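PDB 4J35: phosphotriesterase, putative from Deinococcus radiodurans, which probably acts as a metal-dependent lactonase that opens lactone rings at a two-metal centre, and was engineered toward organophosphate hydrolysis. Local coordinates for residues Ala116-Thr129 against Leu157-Val171. The protein carries 7 engineered substitutions. Sequence-based numbering, arbitrary orientation.
Sequences AESEIYEMMRTEVT and LFFRAAARVQRETGV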
loop_
_atom_site.group_PDB
_atom_site.type_symbol
_atom_site.label_atom_id
_atom_site.label_comp_id
_atom_site.label_asym_id
_atom_site.label_seq_id
_atom_site.Cartn_x
_atom_site.Cartn_y
_atom_site.Cartn_z
ATOM N N ALA A 116 3.610 -13.959 20.762
ATOM C CA ALA A 116 2.810 -13.355 19.696
ATOM C C ALA A 116 3.600 -13.229 18.385
ATOM O O ALA A 116 3.029 -13.352 17.301
ATOM C CB ALA A 116 2.290 -12.001 20.136
ATOM N N GLU A 117 4.908 -12.987 18.460
ATOM C CA GLU A 117 5.688 -12.873 17.219
ATOM C C GLU A 117 5.545 -14.139 16.383
ATOM O O GLU A 117 5.287 -14.092 15.177
ATOM C CB GLU A 117 7.167 -12.611 17.506
ATOM C CG GLU A 117 7.997 -12.397 16.240
ATOM C CD GLU A 117 9.511 -12.392 16.512
ATOM O OE1 GLU A 117 9.942 -11.708 17.457
ATOM O OE2 GLU A 117 10.256 -13.015 15.733
ATOM N N SER A 118 5.723 -15.287 17.020
ATOM C CA SER A 118 5.595 -16.550 16.308
ATOM C C SER A 118 4.169 -16.780 15.800
ATOM O O SER A 118 3.984 -17.361 14.735
ATOM C CB SER A 118 6.055 -17.711 17.187
ATOM O OG SER A 118 7.461 -17.619 17.385
ATOM N N GLU A 119 3.165 -16.342 16.553
ATOM C CA GLU A 119 1.786 -16.466 16.083
ATOM C C GLU A 119 1.540 -15.615 14.865
ATOM O O GLU A 119 0.860 -16.042 13.915
ATOM C CB GLU A 119 0.787 -16.108 17.199
ATOM C CG GLU A 119 0.800 -17.173 18.306
ATOM C CD GLU A 119 -0.041 -16.773 19.508
ATOM O OE1 GLU A 119 -0.419 -15.591 19.587
ATOM O OE2 GLU A 119 -0.322 -17.638 20.365
ATOM N N ILE A 120 2.083 -14.403 14.887
ATOM C CA ILE A 120 1.958 -13.494 13.757
ATOM C C ILE A 120 2.705 -14.058 12.562
ATOM O O ILE A 120 2.223 -14.054 11.452
ATOM C CB ILE A 120 2.502 -12.102 14.120
ATOM C CG1 ILE A 120 1.644 -11.517 15.248
ATOM C CG2 ILE A 120 2.530 -11.195 12.880
ATOM C CD1 ILE A 120 2.243 -10.314 15.924
ATOM N N TYR A 121 3.905 -14.561 12.808
ATOM C CA TYR A 121 4.669 -15.160 11.754
ATOM C C TYR A 121 3.861 -16.269 11.077
ATOM O O TYR A 121 3.873 -16.368 9.839
ATOM C CB TYR A 121 5.979 -15.713 12.336
ATOM C CG TYR A 121 6.596 -16.785 11.484
ATOM C CD1 TYR A 121 7.314 -16.469 10.342
ATOM C CD2 TYR A 121 6.445 -18.122 11.822
ATOM C CE1 TYR A 121 7.885 -17.467 9.546
ATOM C CE2 TYR A 121 6.997 -19.122 11.044
ATOM C CZ TYR A 121 7.711 -18.790 9.906
ATOM O OH TYR A 121 8.262 -19.796 9.147
ATOM N N GLU A 122 3.186 -17.109 11.869
ATOM C CA GLU A 122 2.456 -18.255 11.307
ATOM C C GLU A 122 1.305 -17.782 10.440
ATOM O O GLU A 122 1.030 -18.348 9.376
ATOM C CB GLU A 122 1.888 -19.149 12.397
ATOM C CG GLU A 122 2.918 -19.901 13.194
ATOM C CD GLU A 122 3.686 -20.939 12.357
ATOM O OE1 GLU A 122 3.213 -21.333 11.262
ATOM O OE2 GLU A 122 4.772 -21.368 12.810
ATOM N N MET A 123 0.616 -16.753 10.903
ATOM C CA MET A 123 -0.470 -16.166 10.092
ATOM C C MET A 123 0.076 -15.628 8.775
ATOM O O MET A 123 -0.464 -15.884 7.675
ATOM C CB MET A 123 -1.163 -15.050 10.887
ATOM C CG MET A 123 -2.115 -14.196 10.052
ATOM S SD MET A 123 -2.715 -12.790 11.029
ATOM C CE MET A 123 -1.357 -11.661 10.708
ATOM N N MET A 124 1.133 -14.836 8.841
ATOM C CA MET A 124 1.655 -14.271 7.615
ATOM C C MET A 124 2.102 -15.382 6.677
ATOM O O MET A 124 1.788 -15.356 5.491
ATOM C CB MET A 124 2.817 -13.336 7.908
ATOM C CG MET A 124 2.402 -12.020 8.533
ATOM S SD MET A 124 3.859 -11.058 9.015
ATOM C CE MET A 124 3.043 -9.549 9.555
ATOM N N ARG A 125 2.825 -16.366 7.216
ATOM C CA ARG A 125 3.411 -17.394 6.373
ATOM C C ARG A 125 2.300 -18.161 5.683
ATOM O O ARG A 125 2.380 -18.435 4.490
ATOM C CB ARG A 125 4.269 -18.364 7.191
ATOM C CG ARG A 125 4.960 -19.413 6.297
ATOM C CD ARG A 125 5.624 -20.521 7.080
ATOM N NE ARG A 125 4.718 -21.162 8.035
ATOM C CZ ARG A 125 3.755 -22.024 7.707
ATOM N NH1 ARG A 125 3.548 -22.355 6.435
ATOM N NH2 ARG A 125 2.982 -22.554 8.655
ATOM N N THR A 126 1.255 -18.489 6.442
ATOM C CA THR A 126 0.145 -19.286 5.927
ATOM C C THR A 126 -0.605 -18.518 4.842
ATOM O O THR A 126 -1.004 -19.073 3.803
ATOM C CB THR A 126 -0.852 -19.661 7.045
ATOM O OG1 THR A 126 -0.195 -20.486 8.019
ATOM C CG2 THR A 126 -2.075 -20.392 6.477
ATOM N N GLU A 127 -0.804 -17.225 5.064
ATOM C CA GLU A 127 -1.584 -16.459 4.097
ATOM C C GLU A 127 -0.786 -16.199 2.803
ATOM O O GLU A 127 -1.367 -16.082 1.727
ATOM C CB GLU A 127 -2.143 -15.177 4.742
ATOM C CG GLU A 127 -3.173 -15.468 5.831
ATOM C CD GLU A 127 -3.884 -14.218 6.367
ATOM O OE1 GLU A 127 -3.288 -13.118 6.329
ATOM O OE2 GLU A 127 -5.047 -14.356 6.805
ATOM N N VAL A 128 0.536 -16.135 2.903
ATOM C CA VAL A 128 1.406 -15.952 1.735
ATOM C C VAL A 128 1.595 -17.272 0.955
ATOM O O VAL A 128 1.666 -17.273 -0.286
ATOM C CB VAL A 128 2.829 -15.463 2.188
ATOM C CG1 VAL A 128 3.894 -15.725 1.119
ATOM C CG2 VAL A 128 2.798 -13.987 2.570
ATOM N N THR A 129 1.736 -18.383 1.679
ATOM C CA THR A 129 2.106 -19.650 1.041
ATOM C C THR A 129 0.897 -20.536 0.726
ATOM O O THR A 129 0.921 -21.244 -0.278
ATOM C CB THR A 129 3.152 -20.457 1.863
ATOM O OG1 THR A 129 2.547 -20.973 3.048
ATOM C CG2 THR A 129 4.344 -19.599 2.232
ATOM N N LEU A 157 6.722 -6.517 16.814
ATOM C CA LEU A 157 6.388 -7.927 16.722
ATOM C C LEU A 157 6.165 -8.259 15.261
ATOM O O LEU A 157 6.628 -9.290 14.791
ATOM C CB LEU A 157 5.109 -8.224 17.515
ATOM C CG LEU A 157 5.212 -7.951 19.028
ATOM C CD1 LEU A 157 3.833 -7.937 19.645
ATOM C CD2 LEU A 157 6.071 -8.985 19.703
ATOM N N PHE A 158 5.407 -7.387 14.578
ATOM C CA PHE A 158 5.031 -7.598 13.197
ATOM C C PHE A 158 6.231 -7.426 12.271
ATOM O O PHE A 158 6.393 -8.197 11.339
ATOM C CB PHE A 158 3.881 -6.658 12.791
ATOM C CG PHE A 158 2.590 -6.900 13.600
ATOM C CD1 PHE A 158 2.413 -6.323 14.848
ATOM C CD2 PHE A 158 1.557 -7.695 13.086
ATOM C CE1 PHE A 158 1.222 -6.557 15.593
ATOM C CE2 PHE A 158 0.400 -7.944 13.837
ATOM C CZ PHE A 158 0.233 -7.357 15.078
ATOM N N PHE A 159 7.070 -6.426 12.530
ATOM C CA PHE A 159 8.286 -6.256 11.732
ATOM C C PHE A 159 9.152 -7.508 11.802
ATOM O O PHE A 159 9.692 -7.950 10.773
ATOM C CB PHE A 159 9.080 -4.999 12.153
ATOM C CG PHE A 159 8.541 -3.702 11.579
ATOM C CD1 PHE A 159 7.290 -3.218 11.949
ATOM C CD2 PHE A 159 9.294 -2.959 10.671
ATOM C CE1 PHE A 159 6.782 -2.034 11.431
ATOM C CE2 PHE A 159 8.792 -1.765 10.138
ATOM C CZ PHE A 159 7.543 -1.302 10.513
ATOM N N ARG A 160 9.303 -8.102 12.988
ATOM C CA ARG A 160 10.204 -9.256 13.082
ATOM C C ARG A 160 9.559 -10.476 12.449
ATOM O O ARG A 160 10.227 -11.248 11.782
ATOM C CB ARG A 160 10.628 -9.557 14.560
ATOM C CG ARG A 160 11.446 -8.419 15.199
ATOM C CD ARG A 160 12.077 -8.815 16.553
ATOM N NE ARG A 160 11.092 -9.000 17.605
ATOM C CZ ARG A 160 10.631 -8.037 18.400
ATOM N NH1 ARG A 160 11.052 -6.785 18.271
ATOM N NH2 ARG A 160 9.742 -8.325 19.340
ATOM N N ALA A 161 8.249 -10.638 12.621
ATOM C CA ALA A 161 7.559 -11.749 11.955
ATOM C C ALA A 161 7.619 -11.604 10.422
ATOM O O ALA A 161 7.845 -12.583 9.713
ATOM C CB ALA A 161 6.130 -11.838 12.409
ATOM N N ALA A 162 7.389 -10.393 9.911
ATOM C CA ALA A 162 7.484 -10.157 8.473
ATOM C C ALA A 162 8.894 -10.426 7.908
ATOM O O ALA A 162 9.035 -11.004 6.829
ATOM C CB ALA A 162 7.065 -8.736 8.153
ATOM N N ALA A 163 9.935 -9.989 8.611
ATOM C CA ALA A 163 11.299 -10.177 8.096
ATOM C C ALA A 163 11.582 -11.670 7.918
ATOM O O ALA A 163 12.195 -12.109 6.946
ATOM C CB ALA A 163 12.325 -9.500 9.008
ATOM N N ARG A 164 11.101 -12.463 8.857
ATOM C CA ARG A 164 11.261 -13.900 8.789
ATOM C C ARG A 164 10.528 -14.512 7.606
ATOM O O ARG A 164 11.075 -15.327 6.868
ATOM C CB ARG A 164 10.760 -14.494 10.094
ATOM C CG ARG A 164 10.832 -15.966 10.165
ATOM C CD ARG A 164 10.476 -16.376 11.575
ATOM N NE ARG A 164 10.687 -17.794 11.820
ATOM C CZ ARG A 164 10.090 -18.464 12.805
ATOM N NH1 ARG A 164 9.225 -17.840 13.634
ATOM N NH2 ARG A 164 10.354 -19.762 12.955
ATOM N N VAL A 165 9.278 -14.126 7.402
ATOM C CA VAL A 165 8.567 -14.622 6.239
ATOM C C VAL A 165 9.260 -14.167 4.958
ATOM O O VAL A 165 9.309 -14.916 3.983
ATOM C CB VAL A 165 7.054 -14.145 6.215
ATOM C CG1 VAL A 165 6.392 -14.714 4.986
ATOM C CG2 VAL A 165 6.354 -14.610 7.459
ATOM N N GLN A 166 9.804 -12.950 4.961
ATOM C CA GLN A 166 10.480 -12.398 3.775
ATOM C C GLN A 166 11.734 -13.255 3.451
ATOM O O GLN A 166 12.025 -13.557 2.285
ATOM C CB GLN A 166 10.878 -10.934 4.026
ATOM C CG GLN A 166 11.009 -10.046 2.772
ATOM C CD GLN A 166 12.052 -10.513 1.823
ATOM O OE1 GLN A 166 13.210 -10.759 2.215
ATOM N NE2 GLN A 166 11.656 -10.709 0.563
ATOM N N ARG A 167 12.459 -13.637 4.481
ATOM C CA ARG A 167 13.659 -14.431 4.267
ATOM C C ARG A 167 13.319 -15.800 3.673
ATOM O O ARG A 167 14.026 -16.295 2.799
ATOM C CB ARG A 167 14.446 -14.556 5.578
ATOM C CG ARG A 167 15.158 -13.259 5.928
ATOM C CD ARG A 167 15.859 -13.301 7.262
ATOM N NE ARG A 167 16.762 -14.445 7.380
ATOM C CZ ARG A 167 17.895 -14.604 6.690
ATOM N NH1 ARG A 167 18.290 -13.698 5.798
ATOM N NH2 ARG A 167 18.646 -15.688 6.885
ATOM N N GLU A 168 12.221 -16.393 4.131
ATOM C CA GLU A 168 11.831 -17.736 3.722
ATOM C C GLU A 168 11.089 -17.849 2.402
ATOM O O GLU A 168 11.108 -18.905 1.775
ATOM C CB GLU A 168 10.955 -18.351 4.791
ATOM C CG GLU A 168 11.691 -18.571 6.087
ATOM C CD GLU A 168 10.775 -19.022 7.196
ATOM O OE1 GLU A 168 11.260 -19.090 8.344
ATOM O OE2 GLU A 168 9.584 -19.312 6.916
ATOM N N THR A 169 10.426 -16.783 1.976
ATOM C CA THR A 169 9.554 -16.887 0.807
ATOM C C THR A 169 9.887 -15.884 -0.281
ATOM O O THR A 169 9.478 -16.058 -1.413
ATOM C CB THR A 169 8.083 -16.635 1.189
ATOM O OG1 THR A 169 7.954 -15.268 1.572
ATOM C CG2 THR A 169 7.649 -17.536 2.359
ATOM N N GLY A 170 10.614 -14.826 0.057
ATOM C CA GLY A 170 10.898 -13.772 -0.900
ATOM C C GLY A 170 9.720 -12.818 -1.116
ATOM O O GLY A 170 9.768 -11.996 -2.018
ATOM N N VAL A 171 8.686 -12.910 -0.289
ATOM C CA VAL A 171 7.470 -12.065 -0.485
ATOM C C VAL A 171 7.890 -10.598 -0.342
ATOM O O VAL A 171 8.771 -10.280 0.453
ATOM C CB VAL A 171 6.325 -12.464 0.479
ATOM C CG1 VAL A 171 6.706 -12.215 1.940
ATOM C CG2 VAL A 171 5.021 -11.711 0.160
HETATM O O HOH W 1 9.272 -11.127 20.189
HETATM O O HOH W 2 7.994 -19.996 15.628
#
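Tyr121 lays one face of its ring flat against the guanidinium of Arg164, the two planes only 12° apart and Arg164 CZ 3.7 Å from the ring centroid, a stacked cation-pi pair. Arginine suits the place because its chain runs extended from CG to NE and also rests methylenes on the same ring, with CD in CH-pi contact. With Tyr121 CG anti to the backbone N (chi1 158°), the ring lies along helix 153-169 as a knob among Ala161, Arg164, Val165 and Glu168. Its hydroxyl donates to the syn lone pair of Glu168 OE2, OH to OE2 2.6 Å, and the carboxylate stands nearly upright to the ring. A leucine in its place would probably leave Arg164 without its aromatic platform and Glu168 without the hydroxyl.

Ala161, with only a methyl group, lets the helices come close, Tyr121 CA to Ala161 CA 4.5 Å. The long, extended chain of Glu117 suits it to carry a carboxylate past this methyl to Arg160, a salt bridge whose nearly straight hydrogen bond runs from Arg160 NE to Glu117 OE1 (2.9 Å), in the guanidinium plane but from above that of the carboxylate; a water bridges OE1 to Arg160 NH2. On the buried side Val165 CG2 packs 3.6 Å from Tyr121 CD1, Met124 is a knob among Phe158, Ala161, Ala162 and Val165, its SD 3.7 Å from Ala162 N, and Ile120 CD1 sits over the centre of the Phe158 ring.

The helices, crossing at -45° on the outside of the TIM barrel, are joined by apolar side chains on the inner side and by polar groups along the more exposed margin, where Glu117 and Arg160 probably steady each other's charge, while Arg164 and Glu168 form only a long ion pair.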